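Local coordinates for protein DNA polymerase III beta subunit (Streptococcus pyogenes, PDB 2AVT) that probably encircles DNA as a ring-shaped dimer and slides along it, tethering the replicative polymerase to its template, at residues Leu162-His166 / Val178-Ser182; Thr326-Asn330 / Ile372-Arg376. All blocks are in the same frame, centred on the assembly; numbering follows the deposited sequence.

Contact 1: residues Leu162-His166 / Val178-Ser182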
loop_
_atom_site.group_PDB
_atom_site.type_symbol
_atom_site.label_atom_id
_atom_site.label_comp_id
_atom_site.label_asym_id
_atom_site.label_seq_id
_atom_site.Cartn_x
_atom_site.Cartn_y
_atom_site.Cartn_z
ATOM N N LEU A 162 -15.969 1.459 -25.769
ATOM C CA LEU A 162 -15.786 2.615 -24.895
ATOM C C LEU A 162 -14.701 2.380 -23.851
ATOM O O LEU A 162 -14.271 3.308 -23.167
ATOM C CB LEU A 162 -17.088 2.973 -24.178
ATOM C CG LEU A 162 -18.221 3.605 -24.992
ATOM C CD1 LEU A 162 -19.208 4.252 -24.032
ATOM C CD2 LEU A 162 -17.666 4.658 -25.946
ATOM N N THR A 163 -14.269 1.130 -23.730
ATOM C CA THR A 163 -13.243 0.763 -22.766
ATOM C C THR A 163 -11.867 1.223 -23.236
ATOM O O THR A 163 -10.942 1.356 -22.441
ATOM C CB THR A 163 -13.210 -0.768 -22.556
ATOM O OG1 THR A 163 -14.521 -1.232 -22.203
ATOM C CG2 THR A 163 -12.246 -1.132 -21.447
ATOM N N GLY A 164 -11.737 1.476 -24.530
ATOM C CA GLY A 164 -10.450 1.900 -25.050
ATOM C C GLY A 164 -10.325 3.366 -25.411
ATOM O O GLY A 164 -11.247 4.157 -25.214
ATOM N N VAL A 165 -9.155 3.723 -25.925
ATOM C CA VAL A 165 -8.872 5.086 -26.352
ATOM C C VAL A 165 -8.878 5.028 -27.869
ATOM O O VAL A 165 -8.192 4.197 -28.456
ATOM C CB VAL A 165 -7.476 5.554 -25.853
ATOM C CG1 VAL A 165 -7.176 6.973 -26.344
ATOM C CG2 VAL A 165 -7.435 5.519 -24.337
ATOM N N HIS A 166 -9.679 5.874 -28.506
ATOM C CA HIS A 166 -9.729 5.887 -29.970
ATOM C C HIS A 166 -8.570 6.732 -30.480
ATOM O O HIS A 166 -8.464 7.907 -30.143
ATOM C CB HIS A 166 -11.049 6.491 -30.470
ATOM C CG HIS A 166 -11.278 6.306 -31.942
ATOM N ND1 HIS A 166 -12.207 7.038 -32.651
ATOM C CD2 HIS A 166 -10.714 5.455 -32.834
ATOM C CE1 HIS A 166 -12.204 6.648 -33.914
ATOM N NE2 HIS A 166 -11.307 5.688 -34.052
ATOM N N VAL A 178 -8.860 10.085 -28.620
ATOM C CA VAL A 178 -10.042 10.420 -27.832
ATOM C C VAL A 178 -10.566 9.235 -27.023
ATOM O O VAL A 178 -10.467 8.082 -27.444
ATOM C CB VAL A 178 -11.197 10.932 -28.726
ATOM C CG1 VAL A 178 -11.714 9.807 -29.596
ATOM C CG2 VAL A 178 -12.312 11.487 -27.859
ATOM N N ALA A 179 -11.121 9.535 -25.854
ATOM C CA ALA A 179 -11.688 8.515 -24.975
ATOM C C ALA A 179 -12.875 9.140 -24.257
ATOM O O ALA A 179 -12.854 10.323 -23.929
ATOM C CB ALA A 179 -10.654 8.039 -23.957
ATOM N N THR A 180 -13.904 8.334 -24.015
ATOM C CA THR A 180 -15.104 8.805 -23.350
ATOM C C THR A 180 -15.871 7.676 -22.665
ATOM O O THR A 180 -15.744 6.501 -23.019
ATOM C CB THR A 180 -16.060 9.500 -24.349
ATOM O OG1 THR A 180 -17.191 10.021 -23.648
ATOM C CG2 THR A 180 -16.550 8.524 -25.401
ATOM N N ASP A 181 -16.659 8.061 -21.669
ATOM C CA ASP A 181 -17.486 7.139 -20.901
ATOM C C ASP A 181 -18.939 7.594 -21.071
ATOM O O ASP A 181 -19.777 7.320 -20.220
ATOM C CB ASP A 181 -17.097 7.192 -19.423
ATOM C CG ASP A 181 -17.415 8.527 -18.791
ATOM O OD1 ASP A 181 -17.482 9.527 -19.535
ATOM O OD2 ASP A 181 -17.596 8.586 -17.550
ATOM N N SER A 182 -19.218 8.299 -22.170
ATOM C CA SER A 182 -20.552 8.819 -22.478
ATOM C C SER A 182 -21.118 9.566 -21.282
ATOM O O SER A 182 -22.323 9.572 -21.023
ATOM C CB SER A 182 -21.500 7.694 -22.874
ATOM O OG SER A 182 -21.739 6.813 -21.790
HETATM O O HOH W 1 -13.352 5.528 -24.913
#
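V178 and L162, the residues most covered here, mark the two ends of an antiparallel beta hairpin contact in the central domain, and H166 is the third large contributor. H166 and V178 form a hydrogen-bonded pair: H166 N donates to V178 O at 2.6 Å, and V178 N returns a bond to H166 O at 2.7 Å. Their side chains share one face of the sheet, where H166 CB and V178 CG1 approach to 3.5 Å. Beta-branched valine suits an extended backbone and fills this buried face against M185 and Q187 of the next strand, while the flat imidazole of H166 meets the ring of Y249.

V165 and A179 still pack, V165 CG2 lying 4.1 Å from A179 CB; past them, toward L162, the backbones part and water 1 enters. It accepts from T180 N at 3.0 Å and lies 3.0 Å from L162 O and 2.5 Å from G164 O, bridging segments no longer paired directly. L162, just before its strand, is long enough to reach back across the opening: its CD2 lies 4.1 Å from T180 CG2, and its CD1 4.2 Å from S182 OG. T180 suits its place with a methyl for L162 and a hydroxyl: OG1 accepts from S182 N at 3.0 Å in an ST turn and also bonds R184 O. R184 also forms a salt bridge with D181.

The chemistry thus passes from paired backbone to an apolar patch of L162 and the T180 methyl, with P250 against L162, consistent with the hydrophobic pocket where, in bacterial relatives, polymerase peptides dock.

Contact 2: residues Thr326-Asn330 / Ile372-Arg376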
loop_
_atom_site.group_PDB
_atom_site.type_symbol
_atom_site.label_atom_id
_atom_site.label_comp_id
_atom_site.label_asym_id
_atom_site.label_seq_id
_atom_site.Cartn_x
_atom_site.Cartn_y
_atom_site.Cartn_z
ATOM N N THR A 326 -25.808 28.779 -13.595
ATOM C CA THR A 326 -25.823 27.856 -12.475
ATOM C C THR A 326 -25.813 26.490 -13.125
ATOM O O THR A 326 -26.688 26.188 -13.933
ATOM C CB THR A 326 -27.102 27.989 -11.640
ATOM O OG1 THR A 326 -27.141 29.280 -11.020
ATOM C CG2 THR A 326 -27.148 26.900 -10.568
ATOM N N ILE A 327 -24.818 25.671 -12.807
ATOM C CA ILE A 327 -24.758 24.345 -13.405
ATOM C C ILE A 327 -24.386 23.264 -12.383
ATOM O O ILE A 327 -23.647 23.514 -11.428
ATOM C CB ILE A 327 -23.781 24.332 -14.620
ATOM C CG1 ILE A 327 -23.907 23.011 -15.381
ATOM C CG2 ILE A 327 -22.361 24.564 -14.155
ATOM C CD1 ILE A 327 -23.256 23.021 -16.752
ATOM N N SER A 328 -24.935 22.071 -12.582
ATOM C CA SER A 328 -24.695 20.946 -11.683
ATOM C C SER A 328 -24.076 19.779 -12.436
ATOM O O SER A 328 -24.530 19.414 -13.518
ATOM C CB SER A 328 -26.013 20.494 -11.041
ATOM O OG SER A 328 -26.501 21.466 -10.133
ATOM N N PHE A 329 -23.059 19.173 -11.838
ATOM C CA PHE A 329 -22.366 18.064 -12.471
ATOM C C PHE A 329 -21.704 17.173 -11.415
ATOM O O PHE A 329 -21.515 17.583 -10.271
ATOM C CB PHE A 329 -21.300 18.633 -13.406
ATOM C CG PHE A 329 -20.363 19.601 -12.727
ATOM C CD1 PHE A 329 -19.219 19.152 -12.087
ATOM C CD2 PHE A 329 -20.650 20.954 -12.693
ATOM C CE1 PHE A 329 -18.377 20.035 -11.423
ATOM C CE2 PHE A 329 -19.813 21.840 -12.030
ATOM C CZ PHE A 329 -18.674 21.376 -11.395
ATOM N N ASN A 330 -21.353 15.952 -11.797
ATOM C CA ASN A 330 -20.692 15.046 -10.868
ATOM C C ASN A 330 -19.241 15.499 -10.702
ATOM O O ASN A 330 -18.444 15.385 -11.623
ATOM C CB ASN A 330 -20.741 13.616 -11.406
ATOM C CG ASN A 330 -19.981 12.640 -10.528
ATOM O OD1 ASN A 330 -18.753 12.660 -10.483
ATOM N ND2 ASN A 330 -20.712 11.786 -9.815
ATOM N N ILE A 372 -17.396 17.595 -20.340
ATOM C CA ILE A 372 -18.096 17.015 -19.194
ATOM C C ILE A 372 -19.591 17.307 -19.252
ATOM O O ILE A 372 -20.007 18.466 -19.319
ATOM C CB ILE A 372 -17.577 17.580 -17.862
ATOM C CG1 ILE A 372 -16.137 17.130 -17.618
ATOM C CG2 ILE A 372 -18.485 17.124 -16.720
ATOM C CD1 ILE A 372 -15.521 17.734 -16.362
ATOM N N THR A 373 -20.397 16.254 -19.223
ATOM C CA THR A 373 -21.843 16.407 -19.263
ATOM C C THR A 373 -22.371 16.722 -17.870
ATOM O O THR A 373 -22.038 16.048 -16.896
ATOM C CB THR A 373 -22.511 15.135 -19.779
ATOM O OG1 THR A 373 -22.068 14.879 -21.119
ATOM C CG2 THR A 373 -24.022 15.282 -19.756
ATOM N N PRO A 374 -23.200 17.768 -17.758
ATOM C CA PRO A 374 -23.785 18.194 -16.486
ATOM C C PRO A 374 -25.022 17.389 -16.085
ATOM O O PRO A 374 -25.478 16.511 -16.818
ATOM C CB PRO A 374 -24.104 19.661 -16.740
ATOM C CG PRO A 374 -24.541 19.636 -18.171
ATOM C CD PRO A 374 -23.534 18.717 -18.837
ATOM N N VAL A 375 -25.562 17.709 -14.917
ATOM C CA VAL A 375 -26.744 17.031 -14.399
ATOM C C VAL A 375 -27.932 17.991 -14.326
ATOM O O VAL A 375 -27.851 19.043 -13.687
ATOM C CB VAL A 375 -26.468 16.456 -12.980
ATOM C CG1 VAL A 375 -27.717 15.782 -12.433
ATOM C CG2 VAL A 375 -25.313 15.463 -13.039
ATOM N N ARG A 376 -29.030 17.636 -14.987
ATOM C CA ARG A 376 -30.221 18.485 -14.958
ATOM C C ARG A 376 -30.758 18.516 -13.533
ATOM O O ARG A 376 -31.353 17.546 -13.068
ATOM C CB ARG A 376 -31.302 17.943 -15.902
ATOM C CG ARG A 376 -30.877 17.869 -17.360
ATOM C CD ARG A 376 -32.051 17.554 -18.280
ATOM N NE ARG A 376 -33.097 18.571 -18.204
ATOM C CZ ARG A 376 -34.105 18.673 -19.067
ATOM N NH1 ARG A 376 -34.202 17.817 -20.075
ATOM N NH2 ARG A 376 -35.015 19.629 -18.925
HETATM O O HOH W 2 -27.176 21.539 -14.679
#
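This is a crossing between the C-terminal tail and the end of an edge strand in the C-terminal domain, one of three similar domains of a beta sliding ring. The tail leaves strand 367-372 and passes over strand 325-329, an outermost strand, within this chain, of a four-stranded antiparallel sheet. P374 has no N-H needing a partner at the crossing, and its compact apolar ring packs on the strand: its CB lies 3.5 Å from I327 CD1, and its CA 4.0 Å from F329 CB. The ring of F329 leads away to meet F357 and L334, joining its strand to strand 357-361 and helix 331-339. V375 CG2 covers the strand's end, lying 4.0 Å from F329 CA and 4.2 Å from N330 N. The small S328 side chain probably helps the tail approach. Water 2 accepts from S328 N at 3.1 Å and donates to V375 O at 2.8 Å, beside a very short, nearly straight hydrogen bond of 2.4 Å from V375 N to S328 O.

Overall arrangement
In sequence, both segments of contact 1 precede those of contact 2, the first contact in the central domain and the second in the C-terminal domain. Their centres are 20 Å apart, yet their nearest atoms come within about 5 Å without touching. The nine-stranded sheet spanning both domains connects them: strand 174-180 of contact 1 neighbours strand 184-191, which pairs with strand 367-372, the strand that leads into the tail of contact 2. Backbone bonding of H183 with T373 adds a second tie between the regions. Strand 325-329 belongs instead to a separate four-stranded sheet, so the tail links two sheets. Both contacts probably flank the interdomain cleft that receives partner peptides in bacterial relatives.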